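Long-range contacts in 3-deoxy-D-manno-octulosonate 8-phosphate phosphatase KdsC (Haemophilus influenzae Rd, PDB 1K1E), which hydrolyses 3-deoxy-D-manno-octulosonate 8-phosphate to 3-deoxy-D-manno-octulosonate and inorganic phosphate, a magnesium-dependent step of lipopolysaccharide biosynthesis: residues A[52-56]-A[74-78]; A[119-125]-A[135-141]. One frame throughout, in Å; residues are numbered along the deposited sequence.

In the fold
Contacts 1 and 2 pair strands at the two ends of one six-stranded parallel sheet, ordered 76-79, 53-58, 10-14, 102-106, 120-123, 137-138, and each joins the strands of a beta-alpha-beta unit. Their centres lie about 19 Å apart on opposite sides of the chain's centre, and they do not touch; strands 10-14 and 102-106 lie between the two pairs. Contact 1 is the more buried: five of eight touching residues are buried and none exposed, against six and three of fourteen. It covers 337 Å², with two hydrogen bonds and one bridging water. Contact 2 covers 619 Å² and carries seven hydrogen bonds, two through side-chain atoms, Asp136 OD1 and Ser121 OG.

Contact 1. Residues A[52-56]-A[74-78]; sequences IQVAV and IKLFF
Ile74, Val54 and Val56 form the apolar centre. Ile74 (chi1 m, chi2 t) points toward 52-56 and brings CD1 to 3.6 Å from Val56 CG2 and 4.1 Å from Val54 CG1; both valines are t. Ile69 of helix 63-72 covers Val56 and Ile74, while Leu47 and Met48 of helix 38-49 pack on Val54. On the other face of the sheet, Ala55 CB lies 3.9 Å from Leu76 CB, and Leu76 (m, t) continues onto Phe10 and helix 84-95. Val56 and Phe77 share the Ile69 face, CB to CB 4.2 Å, but the p rotamer of Phe77 leads its ring away from 52-56.

Apart from Lys75 (psi -17°) the backbones are extended, and the axes of 53-56 and 76-78 approach to 4.7 Å at 21°, running parallel. This is the edge pair of a Rossmann-like HAD sheet, the two strands being linked by the beta-alpha-beta crossover through helix 63-72. The register places Val56 beside Phe77, CA to CA 4.6 Å. Val56 bonds to both neighbours of Phe77, as a parallel bridge requires: Val56 N donates to Leu76 O (3.3 Å, 153°), and Phe78 N to Val56 O (3.0 Å, 157°).

Toward the start of the pair the two segments diverge, with Val54 and Ile74 CA atoms 6.5 Å apart. A water fills the gap, donating to Val54 O (2.7 Å) and accepting from Lys75 N (2.9 Å). At the polar edge Gln53 OE1 comes within 3.5 Å of Leu76 CD1, while Gln53 NE2 is hydrogen-bonded to Ala95 O.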
# COMPACT_ATOMS: atom_id res chain seq x y z
N ILE A 52 16.81 -19.20 18.26
CA ILE A 52 16.64 -17.85 18.78
C ILE A 52 15.14 -17.65 18.93
O ILE A 52 14.39 -17.64 17.93
CB ILE A 52 17.20 -16.86 17.80
CG1 ILE A 52 18.72 -17.06 17.68
CG2 ILE A 52 16.75 -15.45 18.24
CD1 ILE A 52 19.31 -16.21 16.54
N GLN A 53 14.66 -17.50 20.16
CA GLN A 53 13.22 -17.39 20.28
C GLN A 53 12.71 -16.04 19.79
O GLN A 53 13.47 -15.06 19.75
CB GLN A 53 12.84 -17.57 21.73
CG GLN A 53 13.32 -18.93 22.27
CD GLN A 53 13.09 -19.01 23.79
OE1 GLN A 53 11.95 -19.07 24.24
NE2 GLN A 53 14.16 -18.95 24.55
N VAL A 54 11.43 -16.00 19.46
CA VAL A 54 10.84 -14.73 19.03
C VAL A 54 9.60 -14.43 19.89
O VAL A 54 8.80 -15.31 20.15
CB VAL A 54 10.48 -14.75 17.55
CG1 VAL A 54 9.77 -13.47 17.18
CG2 VAL A 54 11.80 -15.03 16.70
N ALA A 55 9.45 -13.18 20.32
CA ALA A 55 8.27 -12.76 21.09
C ALA A 55 7.67 -11.51 20.43
O ALA A 55 8.39 -10.75 19.74
CB ALA A 55 8.64 -12.44 22.54
N VAL A 56 6.36 -11.34 20.62
CA VAL A 56 5.62 -10.19 20.09
C VAL A 56 5.16 -9.37 21.28
O VAL A 56 4.67 -9.91 22.27
CB VAL A 56 4.41 -10.71 19.28
CG1 VAL A 56 3.42 -9.55 18.95
CG2 VAL A 56 4.92 -11.45 18.04
N ILE A 74 4.60 -18.76 17.27
CA ILE A 74 5.17 -17.92 18.33
C ILE A 74 4.43 -18.25 19.61
O ILE A 74 3.20 -18.22 19.61
CB ILE A 74 4.99 -16.41 17.96
CG1 ILE A 74 5.95 -16.06 16.81
CG2 ILE A 74 5.20 -15.54 19.12
CD1 ILE A 74 5.93 -14.55 16.43
N LYS A 75 5.13 -18.61 20.70
CA LYS A 75 4.39 -18.91 21.93
C LYS A 75 4.48 -17.83 22.99
O LYS A 75 3.71 -17.81 23.93
CB LYS A 75 4.90 -20.21 22.57
CG LYS A 75 4.13 -20.57 23.84
CD LYS A 75 5.03 -21.12 25.01
CE LYS A 75 4.39 -20.71 26.41
NZ LYS A 75 5.27 -20.93 27.59
N LEU A 76 5.47 -16.94 22.85
CA LEU A 76 5.74 -15.87 23.79
C LEU A 76 5.22 -14.52 23.29
O LEU A 76 5.68 -14.07 22.27
CB LEU A 76 7.26 -15.75 23.96
CG LEU A 76 8.02 -17.01 24.43
CD1 LEU A 76 9.47 -16.67 24.70
CD2 LEU A 76 7.36 -17.57 25.69
N PHE A 77 4.31 -13.89 24.02
CA PHE A 77 3.80 -12.61 23.59
C PHE A 77 3.19 -11.91 24.78
O PHE A 77 2.78 -12.54 25.74
CB PHE A 77 2.70 -12.77 22.52
CG PHE A 77 1.69 -13.78 22.87
CD1 PHE A 77 0.56 -13.42 23.58
CD2 PHE A 77 1.83 -15.08 22.43
CE1 PHE A 77 -0.45 -14.35 23.83
CE2 PHE A 77 0.82 -16.03 22.67
CZ PHE A 77 -0.31 -15.64 23.38
N PHE A 78 3.10 -10.60 24.68
CA PHE A 78 2.51 -9.77 25.70
C PHE A 78 1.74 -8.74 24.86
O PHE A 78 2.31 -7.83 24.18
CB PHE A 78 3.61 -9.13 26.53
CG PHE A 78 3.23 -8.88 27.94
CD1 PHE A 78 4.11 -9.18 28.96
CD2 PHE A 78 1.99 -8.33 28.25
CE1 PHE A 78 3.77 -8.94 30.32
CE2 PHE A 78 1.62 -8.08 29.62
CZ PHE A 78 2.53 -8.39 30.64
O HOH W 1 7.88 -17.64 21.04

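Contact 2. Residues A[119-125]-A[135-141]; sequences GTSFAVA and VDHVLST
Ser121 and Asp136 exchange hydrogen bonds where the two segments first meet. Asp136 OD1 accepts from Ser121 N (3.0 Å), and Asp136 N lies 2.9 Å from Ser121 O and 3.0 Å from Ser121 OG, donating to both; the p rotamer of Ser121 places OG, and the m rotamer of Asp136 places OD1, for these bonds. Ser121 O also accepts from His137 N at 3.0 Å.

From there the parallel ladder runs on: Ala123 N to His137 O (3.1 Å, 155°), then Leu139 N to Ala123 O (2.9 Å, 169°). The register pairs Phe122 with His137 and Ala123 with Val138, CA to CA 4.8 and 5.0 Å. This parallel pair forms the end of the HAD-type sheet, with helix 129-132 in the crossover between its strands. Beyond the strands, Ala125 N donates to Thr141 O (3.0 Å, 165°), which holds the two segments together past the ladder. Thr141 OG1 turns to Glu150, which also accepts from Ser140 N.

On one face Phe122 (m) sets CD2 3.8 Å from Leu139 CD2, and its ring centroid is 4.9 Å from that of His137, the planes inclined at 36°. Met151 and Met154 of helix 147-158 pack on Phe122. Across the sheet, Ala123 CB meets Val135 CG1 at 3.7 Å, near Phe115. Val124 points away from 135-141 and touches Asp107, a ligand of the bound cobalt.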
# COMPACT_ATOMS: atom_id res chain seq x y z
N GLY A 119 19.27 -5.48 25.23
CA GLY A 119 20.69 -5.32 25.03
C GLY A 119 21.02 -4.73 23.66
O GLY A 119 21.98 -4.01 23.54
N THR A 120 20.20 -5.03 22.66
CA THR A 120 20.42 -4.55 21.28
C THR A 120 19.07 -4.05 20.79
O THR A 120 18.04 -4.63 21.14
CB THR A 120 20.85 -5.74 20.38
OG1 THR A 120 22.09 -6.27 20.88
CG2 THR A 120 21.02 -5.34 18.94
N SER A 121 19.07 -2.99 19.99
CA SER A 121 17.81 -2.45 19.49
C SER A 121 17.96 -2.01 18.04
O SER A 121 19.00 -1.50 17.63
CB SER A 121 17.41 -1.24 20.35
OG SER A 121 18.49 -0.32 20.41
N PHE A 122 16.86 -2.15 17.31
CA PHE A 122 16.74 -1.81 15.91
C PHE A 122 15.53 -0.95 15.66
O PHE A 122 14.49 -1.15 16.28
CB PHE A 122 16.49 -3.07 15.10
CG PHE A 122 17.66 -4.05 15.10
CD1 PHE A 122 17.83 -4.94 16.16
CD2 PHE A 122 18.54 -4.10 14.04
CE1 PHE A 122 18.85 -5.85 16.16
CE2 PHE A 122 19.60 -5.05 14.03
CZ PHE A 122 19.75 -5.92 15.11
N ALA A 123 15.67 -0.00 14.73
CA ALA A 123 14.51 0.82 14.38
C ALA A 123 14.29 0.61 12.91
O ALA A 123 15.27 0.50 12.14
CB ALA A 123 14.80 2.34 14.67
N VAL A 124 13.02 0.55 12.51
CA VAL A 124 12.65 0.46 11.09
C VAL A 124 12.99 1.77 10.41
O VAL A 124 13.11 2.83 11.06
CB VAL A 124 11.13 0.13 10.90
CG1 VAL A 124 10.85 -1.25 11.48
CG2 VAL A 124 10.24 1.19 11.60
N ALA A 125 13.19 1.69 9.10
CA ALA A 125 13.61 2.89 8.34
C ALA A 125 12.73 4.13 8.40
O ALA A 125 13.21 5.24 8.14
CB ALA A 125 13.81 2.50 6.90
N VAL A 135 18.31 3.79 18.97
CA VAL A 135 18.61 2.35 18.84
C VAL A 135 20.06 2.12 18.43
O VAL A 135 20.78 3.06 18.08
CB VAL A 135 17.77 1.74 17.72
CG1 VAL A 135 16.27 1.91 17.99
CG2 VAL A 135 18.14 2.44 16.40
N ASP A 136 20.48 0.86 18.45
CA ASP A 136 21.83 0.48 18.07
C ASP A 136 21.99 0.44 16.57
O ASP A 136 23.04 0.81 16.03
CB ASP A 136 22.18 -0.88 18.66
CG ASP A 136 22.26 -0.83 20.17
OD1 ASP A 136 21.61 -1.67 20.87
OD2 ASP A 136 22.94 0.09 20.65
N HIS A 137 20.93 0.02 15.89
CA HIS A 137 21.03 -0.13 14.46
C HIS A 137 19.78 0.34 13.74
O HIS A 137 18.67 -0.14 14.00
CB HIS A 137 21.27 -1.63 14.17
CG HIS A 137 22.24 -2.31 15.11
ND1 HIS A 137 23.62 -2.20 14.98
CD2 HIS A 137 22.04 -3.18 16.13
CE1 HIS A 137 24.21 -2.99 15.87
NE2 HIS A 137 23.27 -3.60 16.58
N VAL A 138 19.94 1.27 12.81
CA VAL A 138 18.79 1.71 12.04
C VAL A 138 18.73 0.88 10.78
O VAL A 138 19.68 0.88 10.01
CB VAL A 138 18.90 3.21 11.70
CG1 VAL A 138 17.71 3.65 10.77
CG2 VAL A 138 18.86 4.02 13.01
N LEU A 139 17.62 0.17 10.55
CA LEU A 139 17.53 -0.67 9.37
C LEU A 139 17.22 0.18 8.13
O LEU A 139 16.69 1.30 8.26
CB LEU A 139 16.39 -1.67 9.57
CG LEU A 139 16.67 -2.55 10.81
CD1 LEU A 139 15.30 -3.15 11.27
CD2 LEU A 139 17.62 -3.67 10.41
N SER A 140 17.49 -0.38 6.95
CA SER A 140 17.21 0.33 5.69
C SER A 140 15.80 0.11 5.17
O SER A 140 15.36 0.86 4.31
CB SER A 140 18.26 -0.07 4.62
OG SER A 140 18.04 -1.38 4.09
N THR A 141 15.13 -0.93 5.66
CA THR A 141 13.76 -1.27 5.21
C THR A 141 12.63 -0.67 6.04
O THR A 141 12.71 -0.63 7.26
CB THR A 141 13.59 -2.77 5.18
OG1 THR A 141 14.68 -3.36 4.47
CG2 THR A 141 12.29 -3.08 4.51